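Local coordinates for protein acidic lectin (Psophocarpus tetragonolobus, PDB 1F9K) that binds galactose-type sugars as a calcium- and manganese-containing legume lectin and, as an agglutinin, probably cross-links glycans on cell surfaces, at residues 86-90 with 210-214; 152-156 with 178-183. The protein carries 3 engineered substitutions. All blocks are in the same frame, centred on the assembly; numbering follows the deposited sequence.

Overall arrangement
Both contacts belong to the single legume lectin domain, a sandwich of antiparallel sheets. Interaction 1 pairs two neighbouring strands, 88-95 and 204-213, at the sugar-binding end of the seven-stranded sheet. Interaction 2 joins the loop that follows 149-152, an outermost strand of that same sheet within the chain, to strand 173-180 of the opposing back sheet. Along the chain, residues 152-156 and 178-183 are nested between 86-90 and 210-214. The centres lie 18 Å apart and the nearest atoms about 7 Å, without touching. One contact thus shapes the galactoside pocket, while the other helps close one side of the sandwich.

Interaction 1: residues 86-90 with 210-214; sequences PADGL and SATTG. With AMG (methyl alpha-D-galactopyranoside), chain E.
This is an antiparallel strand pairing with a classic beta bulge, at the sugar-binding end of the seven-stranded sheet of the legume lectin fold. Strands 88-90 and 210-213 approach to 5.0 Å with their directions at 163°. Gly-89 and Thr-212 form a hydrogen-bonded pair and Leu-90 and Ala-211 a non-hydrogen-bonded pair with CA atoms 4.4 Å apart. Thr-212 N donates to Gly-89 O (3.3 Å) and Asp-88 N to Thr-212 O (2.7 Å), so Asp-88 and Gly-89 both face Thr-212, which defines the bulge. Beyond it, Gly-214 N makes a weak bond to Ala-87 O (3.5 Å).

The Ala-87 to Asp-88 peptide is cis, a hallmark of legume lectins. Gly-89, at phi 147° and psi -174°, adopts a backbone that a side chain would not tolerate. Leu-90 (t, p) and Ala-211 share one face, CD1 of the former lying 4.1 Å from CB of the latter, and both touch strand 222-233. Thr-212 projects from the other face; its OG1 bonds to Gly-105 O and lies 3.4 Å from Asp-88 CB.

Asp-88, with chi1 m, presents its carboxylate to methyl alpha-D-galactopyranoside: sugar O3 donates to OD1 (2.8 Å) and O4 to OD2 (2.6 Å). Gly-214 CA comes within 3.5 Å of O4, and Gln-216 adds a further hydrogen bond to the sugar. The bidentate grip on O3 and the axial O4, with the cis peptide setting the aspartate in place, is consistent with recognition of the galacto configuration, to which the rest of the pocket also contributes.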
ATOM      1  N   PRO A  86      -9.402 -25.141   4.779  1.00 30.63           N
ATOM      2  CA  PRO A  86      -9.212 -24.697   3.389  1.00 30.63           C
ATOM      3  C   PRO A  86      -7.795 -24.622   2.884  1.00 30.63           C
ATOM      4  O   PRO A  86      -6.860 -24.383   3.651  1.00 30.63           O
ATOM      5  CB  PRO A  86      -9.895 -23.342   3.358  1.00 19.47           C
ATOM      6  CG  PRO A  86      -9.614 -22.830   4.720  1.00 19.47           C
ATOM      7  CD  PRO A  86      -9.890 -24.021   5.605  1.00 19.47           C
ATOM      8  N   ALA A  87      -7.654 -24.818   1.576  1.00 11.80           N
ATOM      9  CA  ALA A  87      -6.361 -24.776   0.901  1.00 11.80           C
ATOM     10  C   ALA A  87      -6.641 -24.597  -0.594  1.00 11.80           C
ATOM     11  O   ALA A  87      -7.759 -24.856  -1.023  1.00 11.80           O
ATOM     12  CB  ALA A  87      -5.600 -26.088   1.172  1.00  2.00           C
ATOM     13  N   ASP A  88      -5.668 -24.149  -1.389  1.00 17.92           N
ATOM     14  CA  ASP A  88      -4.329 -23.806  -0.927  1.00 17.92           C
ATOM     15  C   ASP A  88      -4.042 -22.324  -1.094  1.00 17.92           C
ATOM     16  O   ASP A  88      -3.251 -21.758  -0.344  1.00 17.92           O
ATOM     17  CB  ASP A  88      -3.251 -24.603  -1.688  1.00 25.81           C
ATOM     18  CG  ASP A  88      -2.952 -25.944  -1.049  1.00 25.81           C
ATOM     19  OD1 ASP A  88      -2.201 -25.972  -0.052  1.00 25.81           O
ATOM     20  OD2 ASP A  88      -3.477 -26.969  -1.533  1.00 25.81           O
ATOM     21  N   GLY A  89      -4.660 -21.694  -2.084  1.00 23.72           N
ATOM     22  CA  GLY A  89      -4.401 -20.285  -2.259  1.00 23.72           C
ATOM     23  C   GLY A  89      -4.426 -19.775  -3.681  1.00 23.72           C
ATOM     24  O   GLY A  89      -4.740 -20.500  -4.627  1.00 23.72           O
ATOM     25  N   LEU A  90      -4.061 -18.506  -3.819  1.00 27.71           N
ATOM     26  CA  LEU A  90      -4.053 -17.799  -5.091  1.00 27.71           C
ATOM     27  C   LEU A  90      -2.716 -17.090  -5.271  1.00 27.71           C
ATOM     28  O   LEU A  90      -2.076 -16.713  -4.299  1.00 27.71           O
ATOM     29  CB  LEU A  90      -5.197 -16.785  -5.069  1.00 31.57           C
ATOM     30  CG  LEU A  90      -5.343 -15.709  -6.131  1.00 31.57           C
ATOM     31  CD1 LEU A  90      -5.540 -16.354  -7.479  1.00 31.57           C
ATOM     32  CD2 LEU A  90      -6.528 -14.837  -5.792  1.00 31.57           C
ATOM     33  N   SER A 210      -2.829 -17.797 -10.836  1.00 45.92           N
ATOM     34  CA  SER A 210      -2.945 -19.231 -10.579  1.00 45.92           C
ATOM     35  C   SER A 210      -3.569 -19.524  -9.214  1.00 45.92           C
ATOM     36  O   SER A 210      -3.489 -18.707  -8.305  1.00 45.92           O
ATOM     37  CB  SER A 210      -1.555 -19.876 -10.668  1.00 23.80           C
ATOM     38  OG  SER A 210      -1.615 -21.264 -10.405  1.00 23.80           O
ATOM     39  N   ALA A 211      -4.198 -20.689  -9.083  1.00 30.73           N
ATOM     40  CA  ALA A 211      -4.828 -21.110  -7.823  1.00 30.73           C
ATOM     41  C   ALA A 211      -4.990 -22.636  -7.752  1.00 30.73           C
ATOM     42  O   ALA A 211      -5.072 -23.317  -8.774  1.00 30.73           O
ATOM     43  CB  ALA A 211      -6.190 -20.421  -7.636  1.00  2.00           C
ATOM     44  N   THR A 212      -5.037 -23.164  -6.533  1.00 16.87           N
ATOM     45  CA  THR A 212      -5.156 -24.603  -6.316  1.00 16.87           C
ATOM     46  C   THR A 212      -5.961 -24.991  -5.081  1.00 16.87           C
ATOM     47  O   THR A 212      -5.948 -24.293  -4.077  1.00 16.87           O
ATOM     48  CB  THR A 212      -3.778 -25.234  -6.145  1.00 23.18           C
ATOM     49  OG1 THR A 212      -3.098 -24.617  -5.042  1.00 23.18           O
ATOM     50  CG2 THR A 212      -2.963 -25.052  -7.394  1.00 23.18           C
ATOM     51  N   THR A 213      -6.657 -26.117  -5.153  1.00 20.53           N
ATOM     52  CA  THR A 213      -7.410 -26.597  -4.005  1.00 20.53           C
ATOM     53  C   THR A 213      -6.608 -27.738  -3.385  1.00 20.53           C
ATOM     54  O   THR A 213      -5.720 -28.300  -4.042  1.00 20.53           O
ATOM     55  CB  THR A 213      -8.831 -27.077  -4.370  1.00 27.22           C
ATOM     56  OG1 THR A 213      -8.768 -28.130  -5.340  1.00 27.22           O
ATOM     57  CG2 THR A 213      -9.641 -25.917  -4.905  1.00 27.22           C
ATOM     58  N   GLY A 214      -6.937 -28.066  -2.129  1.00 19.86           N
ATOM     59  CA  GLY A 214      -6.229 -29.079  -1.359  1.00 19.86           C
ATOM     60  C   GLY A 214      -6.024 -30.519  -1.796  1.00 19.86           C
ATOM     61  O   GLY A 214      -6.631 -31.035  -2.728  1.00 19.86           O
TER
HETATM   62  C1  AMG E 301      -1.101 -31.375   1.884  1.00 20.56           C
HETATM   63  C2  AMG E 301      -0.538 -30.426   0.823  1.00 20.56           C
HETATM   64  C3  AMG E 301      -0.849 -28.965   1.224  1.00 20.56           C
HETATM   65  C4  AMG E 301      -2.364 -28.771   1.499  1.00 20.56           C
HETATM   66  C5  AMG E 301      -2.911 -29.852   2.440  1.00 20.56           C
HETATM   67  C6  AMG E 301      -4.424 -29.842   2.416  1.00 20.56           C
HETATM   68  C7  AMG E 301      -0.941 -31.974   4.196  1.00 20.56           C
HETATM   69  O1  AMG E 301      -0.441 -31.184   3.102  1.00 20.56           O
HETATM   70  O2  AMG E 301       0.862 -30.633   0.644  1.00 20.56           O
HETATM   71  O3  AMG E 301      -0.426 -28.076   0.196  1.00 20.56           O
HETATM   72  O4  AMG E 301      -3.115 -28.792   0.291  1.00 20.56           O
HETATM   73  O5  AMG E 301      -2.509 -31.170   1.997  1.00 20.56           O
HETATM   74  O6  AMG E 301      -4.962 -30.407   3.598  1.00 20.56           O

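Interaction 2: residues 152-156 with 178-183; sequences HFQLE and LAFHSV
Glu-156, Phe-180 and Leu-178 lose the most surface where the loop after strand 149-152 meets the end of strand 173-180. Residues 152-156 run extended without strand pairing here; residues 178-180 finish a strand, and 181-183, with helical backbone angles, turn the chain so that Val-183 comes back beside Glu-156. The backbones stay well apart, with CA atoms 7.5 Å between Glu-156 and Phe-180 and 8.8 Å between Phe-153 and Leu-178, leaving side chains to fill the gap.

Glu-156 (m, m) lays its aliphatic stem over one face of the Phe-180 ring (chi1 m): CG is 4.0 Å from the centroid, a CH-pi contact, while OE1 reaches 3.5 Å from Val-183 CG2. Leu-178 (t, p) makes the matching contact with Phe-153 (chi1 p), CD2 sitting 3.8 Å from that ring's centroid. Phe-153 CD2 also meets the edge of Phe-180 at CE2 (4.1 Å), and Leu-155 CD1 approaches Phe-180 CZ (4.1 Å).

Ile-138 touches both Phe-153 and Leu-178, linking the cluster to the seven-stranded sheet, whereas Ala-161 and Tyr-187 flank Phe-180 from neighbouring strands of the other sheet. At this place the two sheets are joined by apolar and CH-pi packing, with the glutamate contributing its methylenes.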
ATOM      1  N   HIS A 152       0.473 -11.222   7.540  1.00 41.37           N
ATOM      2  CA  HIS A 152      -0.792 -11.870   7.864  1.00 41.37           C
ATOM      3  C   HIS A 152      -1.967 -10.930   7.603  1.00 41.37           C
ATOM      4  O   HIS A 152      -1.841  -9.723   7.786  1.00 41.37           O
ATOM      5  CB  HIS A 152      -0.760 -12.329   9.333  1.00 33.11           C
ATOM      6  CG  HIS A 152      -1.989 -13.061   9.777  1.00 33.11           C
ATOM      7  ND1 HIS A 152      -3.104 -12.419  10.265  1.00 33.11           N
ATOM      8  CD2 HIS A 152      -2.286 -14.383   9.786  1.00 33.11           C
ATOM      9  CE1 HIS A 152      -4.037 -13.311  10.552  1.00 33.11           C
ATOM     10  NE2 HIS A 152      -3.566 -14.511  10.271  1.00 33.11           N
ATOM     11  N   PHE A 153      -3.091 -11.478   7.143  1.00 21.31           N
ATOM     12  CA  PHE A 153      -4.291 -10.673   6.897  1.00 21.31           C
ATOM     13  C   PHE A 153      -5.565 -11.473   7.186  1.00 21.31           C
ATOM     14  O   PHE A 153      -5.573 -12.708   7.119  1.00 21.31           O
ATOM     15  CB  PHE A 153      -4.330 -10.139   5.442  1.00 11.31           C
ATOM     16  CG  PHE A 153      -4.671 -11.183   4.405  1.00 11.31           C
ATOM     17  CD1 PHE A 153      -3.688 -12.027   3.891  1.00 11.31           C
ATOM     18  CD2 PHE A 153      -5.981 -11.381   4.011  1.00 11.31           C
ATOM     19  CE1 PHE A 153      -4.009 -13.056   3.009  1.00 11.31           C
ATOM     20  CE2 PHE A 153      -6.315 -12.407   3.128  1.00 11.31           C
ATOM     21  CZ  PHE A 153      -5.319 -13.250   2.627  1.00 11.31           C
ATOM     22  N   GLN A 154      -6.633 -10.761   7.531  1.00 18.39           N
ATOM     23  CA  GLN A 154      -7.920 -11.377   7.804  1.00 18.39           C
ATOM     24  C   GLN A 154      -8.566 -11.514   6.441  1.00 18.39           C
ATOM     25  O   GLN A 154      -8.495 -10.597   5.629  1.00 18.39           O
ATOM     26  CB  GLN A 154      -8.769 -10.457   8.663  1.00 54.86           C
ATOM     27  CG  GLN A 154      -8.268 -10.310  10.075  1.00 54.86           C
ATOM     28  CD  GLN A 154      -8.644 -11.499  10.921  1.00 54.86           C
ATOM     29  OE1 GLN A 154      -9.821 -11.865  10.982  1.00 54.86           O
ATOM     30  NE2 GLN A 154      -7.657 -12.115  11.580  1.00 54.86           N
ATOM     31  N   LEU A 155      -9.171 -12.655   6.167  1.00 24.76           N
ATOM     32  CA  LEU A 155      -9.831 -12.839   4.889  1.00 24.76           C
ATOM     33  C   LEU A 155     -11.304 -12.581   5.101  1.00 24.76           C
ATOM     34  O   LEU A 155     -11.861 -13.018   6.112  1.00 24.76           O
ATOM     35  CB  LEU A 155      -9.660 -14.266   4.400  1.00 11.94           C
ATOM     36  CG  LEU A 155     -10.364 -14.584   3.094  1.00 11.94           C
ATOM     37  CD1 LEU A 155      -9.568 -13.982   1.946  1.00 11.94           C
ATOM     38  CD2 LEU A 155     -10.473 -16.083   2.928  1.00 11.94           C
ATOM     39  N   GLU A 156     -11.942 -11.861   4.177  1.00 31.56           N
ATOM     40  CA  GLU A 156     -13.379 -11.603   4.300  1.00 31.56           C
ATOM     41  C   GLU A 156     -14.026 -12.668   3.454  1.00 31.56           C
ATOM     42  O   GLU A 156     -14.055 -12.559   2.237  1.00 31.56           O
ATOM     43  CB  GLU A 156     -13.741 -10.210   3.794  1.00 54.18           C
ATOM     44  CG  GLU A 156     -13.202  -9.093   4.665  1.00 53.46           C
ATOM     45  CD  GLU A 156     -13.540  -9.282   6.134  1.00 53.46           C
ATOM     46  OE1 GLU A 156     -14.737  -9.458   6.439  1.00 53.46           O
ATOM     47  OE2 GLU A 156     -12.615  -9.255   6.982  1.00 53.46           O
ATOM     48  N   LEU A 178      -3.344  -4.924  -0.446  1.00 12.54           N
ATOM     49  CA  LEU A 178      -4.570  -5.693  -0.382  1.00 12.54           C
ATOM     50  C   LEU A 178      -5.622  -4.875   0.346  1.00 12.54           C
ATOM     51  O   LEU A 178      -5.431  -4.487   1.506  1.00 12.54           O
ATOM     52  CB  LEU A 178      -4.321  -6.992   0.391  1.00 31.91           C
ATOM     53  CG  LEU A 178      -5.547  -7.888   0.583  1.00 31.91           C
ATOM     54  CD1 LEU A 178      -6.064  -8.344  -0.776  1.00 31.91           C
ATOM     55  CD2 LEU A 178      -5.186  -9.073   1.449  1.00 31.91           C
ATOM     56  N   ALA A 179      -6.740  -4.623  -0.318  1.00 24.42           N
ATOM     57  CA  ALA A 179      -7.804  -3.859   0.309  1.00 24.42           C
ATOM     58  C   ALA A 179      -9.165  -4.554   0.266  1.00 24.42           C
ATOM     59  O   ALA A 179      -9.539  -5.183  -0.727  1.00 24.42           O
ATOM     60  CB  ALA A 179      -7.904  -2.481  -0.346  1.00  5.81           C
ATOM     61  N   PHE A 180      -9.885  -4.447   1.373  1.00 24.21           N
ATOM     62  CA  PHE A 180     -11.233  -4.978   1.508  1.00 24.21           C
ATOM     63  C   PHE A 180     -12.023  -3.720   1.873  1.00 24.21           C
ATOM     64  O   PHE A 180     -12.146  -3.354   3.041  1.00 24.21           O
ATOM     65  CB  PHE A 180     -11.317  -6.001   2.643  1.00 14.26           C
ATOM     66  CG  PHE A 180     -10.771  -7.346   2.289  1.00 14.26           C
ATOM     67  CD1 PHE A 180     -11.445  -8.163   1.393  1.00 14.26           C
ATOM     68  CD2 PHE A 180      -9.587  -7.811   2.864  1.00 14.26           C
ATOM     69  CE1 PHE A 180     -10.951  -9.429   1.071  1.00 14.26           C
ATOM     70  CE2 PHE A 180      -9.089  -9.085   2.541  1.00 14.26           C
ATOM     71  CZ  PHE A 180      -9.778  -9.891   1.643  1.00 14.26           C
ATOM     72  N   HIS A 181     -12.535  -3.042   0.862  1.00 20.49           N
ATOM     73  CA  HIS A 181     -13.267  -1.806   1.080  1.00 20.49           C
ATOM     74  C   HIS A 181     -14.561  -1.931   1.901  1.00 20.49           C
ATOM     75  O   HIS A 181     -14.808  -1.121   2.800  1.00 20.49           O
ATOM     76  CB  HIS A 181     -13.524  -1.166  -0.282  1.00 20.88           C
ATOM     77  CG  HIS A 181     -12.270  -0.733  -0.979  1.00 20.88           C
ATOM     78  ND1 HIS A 181     -12.048  -0.945  -2.325  1.00 20.88           N
ATOM     79  CD2 HIS A 181     -11.164  -0.105  -0.514  1.00 20.88           C
ATOM     80  CE1 HIS A 181     -10.858  -0.471  -2.660  1.00 20.88           C
ATOM     81  NE2 HIS A 181     -10.302   0.043  -1.576  1.00 20.88           N
ATOM     82  N   SER A 182     -15.370  -2.947   1.611  1.00 15.43           N
ATOM     83  CA  SER A 182     -16.628  -3.148   2.331  1.00 15.43           C
ATOM     84  C   SER A 182     -16.443  -3.021   3.839  1.00 15.43           C
ATOM     85  O   SER A 182     -17.217  -2.362   4.520  1.00 15.43           O
ATOM     86  CB  SER A 182     -17.212  -4.534   2.013  1.00 47.11           C
ATOM     87  OG  SER A 182     -16.425  -5.583   2.565  1.00 47.11           O
ATOM     88  N   VAL A 183     -15.410  -3.673   4.353  1.00 40.89           N
ATOM     89  CA  VAL A 183     -15.097  -3.656   5.780  1.00 40.89           C
ATOM     90  C   VAL A 183     -14.092  -2.533   6.098  1.00 40.89           C
ATOM     91  O   VAL A 183     -13.898  -2.139   7.259  1.00 40.89           O
ATOM     92  CB  VAL A 183     -14.505  -5.014   6.179  1.00 63.35           C
ATOM     93  CG1 VAL A 183     -14.213  -5.056   7.674  1.00 63.35           C
ATOM     94  CG2 VAL A 183     -15.474  -6.106   5.771  1.00 63.35           C
TER